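Local coordinates for protein glutathione s-transferase (Haemonchus contortus, PDB 2WS2) that probably catalyses the conjugation of glutathione to electrophilic substrates, releasing an S-substituted glutathione and, from organic halides, a halide anion, at residues A[69-72]-A[73-76]; A[119-123]-A[124-128]; A[160-163]-A[164-167]. One frame throughout, in Å; residues are numbered along the deposited sequence.

Contact 1 (A[69-72]-A[73-76]); sequences RYLA and RKFG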
loop_
_atom_site.group_PDB
_atom_site.type_symbol
_atom_site.label_atom_id
_atom_site.label_comp_id
_atom_site.label_asym_id
_atom_site.label_seq_id
_atom_site.Cartn_x
_atom_site.Cartn_y
_atom_site.Cartn_z
ATOM N N ARG A 69 -7.214 0.075 -7.514
ATOM C CA ARG A 69 -8.439 0.429 -6.736
ATOM C C ARG A 69 -9.409 1.354 -7.427
ATOM O O ARG A 69 -10.638 1.145 -7.348
ATOM C CB ARG A 69 -8.107 0.933 -5.332
ATOM C CG ARG A 69 -9.314 1.148 -4.431
ATOM C CD ARG A 69 -8.861 1.516 -3.053
ATOM N NE ARG A 69 -7.803 0.648 -2.614
ATOM C CZ ARG A 69 -6.519 0.966 -2.495
ATOM N NH1 ARG A 69 -6.051 2.194 -2.810
ATOM N NH2 ARG A 69 -5.697 0.023 -2.060
ATOM N N TYR A 70 -8.877 2.326 -8.159
ATOM C CA TYR A 70 -9.662 3.355 -8.840
ATOM C C TYR A 70 -10.482 2.789 -10.004
ATOM O O TYR A 70 -11.687 3.079 -10.201
ATOM C CB TYR A 70 -8.707 4.455 -9.376
ATOM C CG TYR A 70 -9.420 5.390 -10.310
ATOM C CD1 TYR A 70 -10.236 6.403 -9.803
ATOM C CD2 TYR A 70 -9.288 5.289 -11.671
ATOM C CE1 TYR A 70 -10.890 7.253 -10.605
ATOM C CE2 TYR A 70 -9.989 6.162 -12.525
ATOM C CZ TYR A 70 -10.784 7.127 -11.956
ATOM O OH TYR A 70 -11.477 7.983 -12.707
ATOM N N LEU A 71 -9.804 1.994 -10.819
ATOM C CA LEU A 71 -10.486 1.335 -11.935
ATOM C C LEU A 71 -11.445 0.213 -11.512
ATOM O O LEU A 71 -12.530 0.067 -12.063
ATOM C CB LEU A 71 -9.432 0.772 -12.872
ATOM C CG LEU A 71 -8.787 1.782 -13.816
ATOM C CD1 LEU A 71 -7.944 1.029 -14.776
ATOM C CD2 LEU A 71 -9.803 2.582 -14.551
ATOM N N ALA A 72 -11.015 -0.567 -10.535
ATOM C CA ALA A 72 -11.801 -1.674 -9.952
ATOM C C ALA A 72 -13.169 -1.248 -9.365
ATOM O O ALA A 72 -14.195 -1.889 -9.632
ATOM C CB ALA A 72 -10.958 -2.384 -8.904
ATOM N N ARG A 73 -13.162 -0.146 -8.586
ATOM C CA ARG A 73 -14.377 0.496 -8.074
ATOM C C ARG A 73 -15.325 0.904 -9.170
ATOM O O ARG A 73 -16.505 0.584 -9.127
ATOM C CB ARG A 73 -14.033 1.771 -7.272
ATOM C CG ARG A 73 -13.758 1.519 -5.842
ATOM C CD ARG A 73 -13.718 2.824 -5.045
ATOM N NE ARG A 73 -13.025 2.604 -3.789
ATOM C CZ ARG A 73 -12.823 3.536 -2.871
ATOM N NH1 ARG A 73 -13.283 4.791 -3.058
ATOM N NH2 ARG A 73 -12.168 3.213 -1.771
ATOM N N LYS A 74 -14.825 1.622 -10.161
ATOM C CA LYS A 74 -15.723 2.129 -11.203
ATOM C C LYS A 74 -16.290 0.994 -12.064
ATOM O O LYS A 74 -17.375 1.128 -12.607
ATOM C CB LYS A 74 -15.061 3.233 -12.066
ATOM C CG LYS A 74 -14.049 2.769 -13.083
ATOM C CD LYS A 74 -13.239 3.913 -13.711
ATOM C CE LYS A 74 -14.045 4.767 -14.634
ATOM N NZ LYS A 74 -13.310 6.050 -14.844
ATOM N N PHE A 75 -15.556 -0.109 -12.152
ATOM C CA PHE A 75 -15.939 -1.267 -12.987
ATOM C C PHE A 75 -16.621 -2.482 -12.247
ATOM O O PHE A 75 -17.290 -3.284 -12.881
ATOM C CB PHE A 75 -14.730 -1.727 -13.845
ATOM C CG PHE A 75 -14.284 -0.724 -14.919
ATOM C CD1 PHE A 75 -12.961 -0.321 -15.004
ATOM C CD2 PHE A 75 -15.184 -0.202 -15.822
ATOM C CE1 PHE A 75 -12.542 0.564 -15.990
ATOM C CE2 PHE A 75 -14.783 0.689 -16.808
ATOM C CZ PHE A 75 -13.463 1.082 -16.884
ATOM N N GLY A 76 -16.467 -2.597 -10.927
ATOM C CA GLY A 76 -17.149 -3.666 -10.145
ATOM C C GLY A 76 -16.285 -4.863 -9.747
ATOM O O GLY A 76 -16.764 -6.026 -9.662
#
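Leu71 lays its CD2 methyl alongside the Phe75 ring, 3.7 Å from CE1, one helical turn on. Both side chains point the same way from the last turns of helix 64-75, in the thioredoxin-like domain of this glutathione transferase. With CG of Phe75 anti to its own carbonyl carbon (chi1 -67°), the ring runs back beside Leu71 rather than off the helix end. Lys74 CG sits over the centre of one face of the Phe75 ring, 3.8 Å above its plane, and the lysine's CD lies 3.8 Å from Leu71 CD2. Leu71 and Phe75 both touch Val21 of helix 16-24 and Tyr4 of strand 4-9, so this side of the helix packs on those two elements.

On another flank of the helix, Arg69 and Arg73 run side by side. Arg69 bends at chi3 while Arg73 stays extended from CG to NE; CD of Arg69 comes 3.9 Å from NH2 of Arg73, and their guanidinium planes stand 61° apart. Arg69 bridges Asp89 of its own chain and Asp89 of the second subunit, and Arg73 bridges Glu85 of the second subunit, putting the pair in the dimer interface.

Tyr70 and Lys74 make a looser pair. Lys74 NZ makes a weak bond to Tyr70 OH at 3.4 Å and another weak one to Tyr4 OH. Along the backbone, Arg73 N reaches Arg69 O at 3.1 Å, and Phe75 N reaches Leu71 O at 3.0 Å. Helical backbone angles stop at Gly76, whose phi is positive; its N still donates to Ala72 O, at 2.7 Å.

Contact 2 (A[119-123]-A[124-128]); sequences ALEKD and VFEPA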
loop_
_atom_site.group_PDB
_atom_site.type_symbol
_atom_site.label_atom_id
_atom_site.label_comp_id
_atom_site.label_asym_id
_atom_site.label_seq_id
_atom_site.Cartn_x
_atom_site.Cartn_y
_atom_site.Cartn_z
ATOM N N ALA A 119 20.338 -20.454 1.551
ATOM C CA ALA A 119 20.001 -19.938 2.881
ATOM C C ALA A 119 19.291 -18.579 2.870
ATOM O O ALA A 119 19.129 -17.952 3.917
ATOM C CB ALA A 119 21.219 -19.937 3.809
ATOM N N LEU A 120 18.868 -18.139 1.690
ATOM C CA LEU A 120 17.936 -17.022 1.552
ATOM C C LEU A 120 16.578 -17.602 1.201
ATOM O O LEU A 120 15.532 -17.131 1.677
ATOM C CB LEU A 120 18.379 -16.062 0.459
ATOM C CG LEU A 120 19.340 -14.930 0.823
ATOM C CD1 LEU A 120 19.058 -13.828 -0.121
ATOM C CD2 LEU A 120 19.171 -14.464 2.281
ATOM N N GLU A 121 16.605 -18.624 0.358
ATOM C CA GLU A 121 15.461 -19.490 0.201
ATOM C C GLU A 121 14.941 -19.813 1.587
ATOM O O GLU A 121 13.798 -19.512 1.873
ATOM C CB GLU A 121 15.856 -20.775 -0.518
ATOM C CG GLU A 121 14.679 -21.607 -1.009
ATOM C CD GLU A 121 14.996 -22.381 -2.269
ATOM O OE1 GLU A 121 14.475 -23.514 -2.418
ATOM O OE2 GLU A 121 15.741 -21.847 -3.137
ATOM N N LYS A 122 15.786 -20.396 2.436
ATOM C CA LYS A 122 15.359 -20.932 3.736
ATOM C C LYS A 122 15.291 -19.980 4.951
ATOM O O LYS A 122 14.625 -20.324 5.922
ATOM C CB LYS A 122 16.121 -22.227 4.097
ATOM C CG LYS A 122 17.628 -22.081 4.298
ATOM C CD LYS A 122 18.326 -23.441 4.440
ATOM C CE LYS A 122 18.927 -23.945 3.122
ATOM N NZ LYS A 122 20.254 -24.611 3.350
ATOM N N ASP A 123 15.967 -18.825 4.922
ATOM C CA ASP A 123 15.876 -17.856 6.067
ATOM C C ASP A 123 15.105 -16.564 5.713
ATOM O O ASP A 123 14.877 -15.690 6.570
ATOM C CB ASP A 123 17.254 -17.543 6.703
ATOM C CG ASP A 123 17.821 -18.716 7.559
ATOM O OD1 ASP A 123 17.419 -18.926 8.729
ATOM O OD2 ASP A 123 18.713 -19.423 7.071
ATOM N N VAL A 124 14.684 -16.455 4.460
ATOM C CA VAL A 124 13.825 -15.356 4.020
ATOM C C VAL A 124 12.543 -15.874 3.330
ATOM O O VAL A 124 11.438 -15.693 3.851
ATOM C CB VAL A 124 14.586 -14.371 3.090
ATOM C CG1 VAL A 124 13.612 -13.462 2.339
ATOM C CG2 VAL A 124 15.641 -13.556 3.876
ATOM N N PHE A 125 12.718 -16.538 2.187
ATOM C CA PHE A 125 11.626 -16.866 1.263
ATOM C C PHE A 125 10.629 -17.895 1.767
ATOM O O PHE A 125 9.418 -17.722 1.606
ATOM C CB PHE A 125 12.184 -17.344 -0.090
ATOM C CG PHE A 125 11.133 -17.887 -1.031
ATOM C CD1 PHE A 125 10.333 -17.024 -1.782
ATOM C CD2 PHE A 125 10.932 -19.273 -1.155
ATOM C CE1 PHE A 125 9.355 -17.530 -2.650
ATOM C CE2 PHE A 125 9.947 -19.792 -2.014
ATOM C CZ PHE A 125 9.163 -18.924 -2.766
ATOM N N GLU A 126 11.131 -18.994 2.311
ATOM C CA GLU A 126 10.251 -20.111 2.628
ATOM C C GLU A 126 9.424 -19.846 3.894
ATOM O O GLU A 126 8.225 -20.096 3.885
ATOM C CB GLU A 126 11.025 -21.426 2.685
ATOM C CG GLU A 126 12.012 -21.543 1.534
ATOM C CD GLU A 126 11.928 -22.844 0.811
ATOM O OE1 GLU A 126 12.658 -23.798 1.198
ATOM O OE2 GLU A 126 11.144 -22.899 -0.159
ATOM N N PRO A 127 10.041 -19.282 4.957
ATOM C CA PRO A 127 9.174 -18.927 6.067
ATOM C C PRO A 127 8.252 -17.761 5.715
ATOM O O PRO A 127 7.354 -17.442 6.503
ATOM C CB PRO A 127 10.157 -18.541 7.180
ATOM C CG PRO A 127 11.512 -18.995 6.684
ATOM C CD PRO A 127 11.435 -18.915 5.233
ATOM N N ALA A 128 8.474 -17.154 4.546
ATOM C CA ALA A 128 7.605 -16.085 4.024
ATOM C C ALA A 128 6.513 -16.673 3.168
ATOM O O ALA A 128 5.403 -16.157 3.149
ATOM C CB ALA A 128 8.407 -15.041 3.217
#
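Glu121 and Glu126 meet one wide turn apart on helix 118-143, the aliphatic CG of Glu121 lying 3.5 Å from the carboxylate carbon CD of Glu126. The two carboxylates stand almost upright to each other, their planes 79° apart, with OE1 of Glu121 4.1 Å from OE1 of Glu126. Each chain bends at chi2. Glu121 sets out with CG anti to its backbone N (chi1 -167°), while Glu126 starts out beside its own N, and from these different starts the acids converge. OE2 of Glu126 also lies in the plane of the Phe125 ring, at its edge.

Along the helix, Leu120 and Val124 run side by side in the usual i, i+4 way, CD2 to CG2 at 4.0 Å. Pro127 places its CG 3.5 Å from Lys122 O.

The backbone widens into a pi-type turn, which brings residues five apart onto one side. Glu126 N donates to Glu121 O at 2.8 Å, an i+5 bond, though the place of that oxygen is less sure. Leu120 O takes two donors, Val124 N at 3.0 Å and, again five residues on, Phe125 N at 2.9 Å. The axes of 119-123 and 124-128 differ by 30°. Separately, the helix kinks at 127-128, where neither Pro127 N nor Ala128 N bonds to the turn before.

Further out, Tyr169 and Tyr105 set the polar ends. The Tyr169 hydroxyl bonds both OE1 of Glu121 and OE2 of Glu126, Tyr105 OH bonds OE2 of Glu121, and the Phe125 ring meets both tyrosine rings. A phenol has one proton, so Tyr169 OH can donate to one carboxylate at a time, and the pKa of one glutamate is perhaps raised.

Contact 3 (A[160-163]-A[164-167]); sequences VAEM and GFTE. Unlike the reference sequence in segment 164-167: Gly164 (reference Thr).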
loop_
_atom_site.group_PDB
_atom_site.type_symbol
_atom_site.label_atom_id
_atom_site.label_comp_id
_atom_site.label_asym_id
_atom_site.label_seq_id
_atom_site.Cartn_x
_atom_site.Cartn_y
_atom_site.Cartn_z
ATOM N N VAL A 160 -2.731 -11.988 -6.382
ATOM C CA VAL A 160 -2.028 -13.137 -5.863
ATOM C C VAL A 160 -1.875 -14.227 -6.941
ATOM O O VAL A 160 -0.896 -14.962 -6.933
ATOM C CB VAL A 160 -2.572 -13.612 -4.465
ATOM C CG1 VAL A 160 -3.823 -12.868 -4.091
ATOM C CG2 VAL A 160 -2.755 -15.166 -4.367
ATOM N N ALA A 161 -2.812 -14.271 -7.876
ATOM C CA ALA A 161 -2.868 -15.357 -8.882
ATOM C C ALA A 161 -1.839 -15.125 -9.985
ATOM O O ALA A 161 -1.344 -16.089 -10.617
ATOM C CB ALA A 161 -4.286 -15.485 -9.473
ATOM N N GLU A 162 -1.508 -13.843 -10.213
ATOM C CA GLU A 162 -0.481 -13.437 -11.165
ATOM C C GLU A 162 0.963 -13.768 -10.728
ATOM O O GLU A 162 1.800 -14.000 -11.570
ATOM C CB GLU A 162 -0.673 -11.949 -11.557
ATOM C CG GLU A 162 0.389 -11.309 -12.431
ATOM C CD GLU A 162 0.565 -11.986 -13.819
ATOM O OE1 GLU A 162 1.717 -12.026 -14.286
ATOM O OE2 GLU A 162 -0.429 -12.441 -14.436
ATOM N N MET A 163 1.256 -13.830 -9.434
ATOM C CA MET A 163 2.571 -14.306 -8.971
ATOM C C MET A 163 2.856 -15.782 -9.303
ATOM O O MET A 163 3.857 -16.361 -8.838
ATOM C CB MET A 163 2.722 -14.071 -7.465
ATOM C CG MET A 163 2.280 -15.197 -6.585
ATOM S SD MET A 163 3.539 -15.581 -5.353
ATOM C CE MET A 163 5.016 -14.865 -6.100
ATOM N N GLY A 164 1.966 -16.387 -10.085
ATOM C CA GLY A 164 2.211 -17.711 -10.681
ATOM C C GLY A 164 3.188 -17.657 -11.850
ATOM O O GLY A 164 3.607 -18.701 -12.387
ATOM N N PHE A 165 3.598 -16.446 -12.225
ATOM C CA PHE A 165 4.533 -16.312 -13.321
ATOM C C PHE A 165 5.958 -16.263 -12.867
ATOM O O PHE A 165 6.853 -15.863 -13.613
ATOM C CB PHE A 165 4.156 -15.156 -14.229
ATOM C CG PHE A 165 2.934 -15.434 -14.991
ATOM C CD1 PHE A 165 2.923 -16.458 -15.950
ATOM C CD2 PHE A 165 1.754 -14.770 -14.707
ATOM C CE1 PHE A 165 1.756 -16.776 -16.656
ATOM C CE2 PHE A 165 0.583 -15.075 -15.395
ATOM C CZ PHE A 165 0.585 -16.079 -16.385
ATOM N N THR A 166 6.196 -16.705 -11.650
ATOM C CA THR A 166 7.565 -16.734 -11.220
ATOM C C THR A 166 7.999 -18.190 -11.183
ATOM O O THR A 166 8.736 -18.572 -10.304
ATOM C CB THR A 166 7.857 -15.857 -9.915
ATOM O OG1 THR A 166 7.539 -16.579 -8.731
ATOM C CG2 THR A 166 7.045 -14.576 -9.927
ATOM N N GLU A 167 7.580 -18.970 -12.204
ATOM C CA GLU A 167 7.931 -20.418 -12.291
ATOM C C GLU A 167 9.419 -20.707 -12.481
ATOM O O GLU A 167 9.802 -21.877 -12.744
ATOM C CB GLU A 167 7.085 -21.204 -13.308
ATOM C CG GLU A 167 7.233 -20.804 -14.748
ATOM C CD GLU A 167 6.330 -19.659 -15.134
ATOM O OE1 GLU A 167 6.567 -18.524 -14.674
ATOM O OE2 GLU A 167 5.375 -19.893 -15.903
#
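Backbone bonding across the junction is sparse: Phe165 N donates to Glu162 O at 3.1 Å, closing a tight i to i+3 turn, with the donor above the carbonyl plane, 39° out of it. A weak bond from Gly164 N to Ala161 O precedes it, though the glycine nitrogen is crowded in the model and its place less sure. Gly164 stands where the reference sequence has threonine.

The last part of helix 155-162, in the all-helical C-terminal domain, passes here into the loop leading toward helix 177-186.

Charge and ring contacts centre on Glu162 and Phe165. With CG of the glutamate anti to the backbone N (chi1 174°), a bend at chi2 (61°) brings the carboxylate forward to the Phe165 ring, crossing it obliquely; how closely they meet is doubtful, since the model has them clashing. Glu162 OE2 forms a salt bridge with Arg199, and the same arginine, together with Arg187, makes cation-pi contacts to the Phe165 ring.

Van der Waals contact joins Met163 to Thr166. The methionine, bent at chi2 and chi3, crosses the threonine with CE 4.0 Å from OG1, while CG2 of Thr166 lies 3.8 Å from Met163 O. Leu172 touches both side chains, and Phe95 and Phe98 of helix 82-100 pack on Met163.

Overall arrangement
Along the chain the three contacts come in series. Contact 1 closes helix 64-75 in the thioredoxin-like N-terminal domain, whereas contacts 2 and 3 belong to the helical C-terminal domain, on helix 118-143 and at the end of helix 155-162 and the loop after it. Centres of contacts 1 and 2 are about 35 Å apart, on opposite sides of the chain's centre; contact 3 lies between these extremes, about 22 Å from contact 1 and about 18 Å from contact 2, centre to centre. Nearest atoms of contacts 2 and 3 are about 6 Å apart, and Leu172 packs against both. Of the three, only contact 1 joins the fold to the dimer interface.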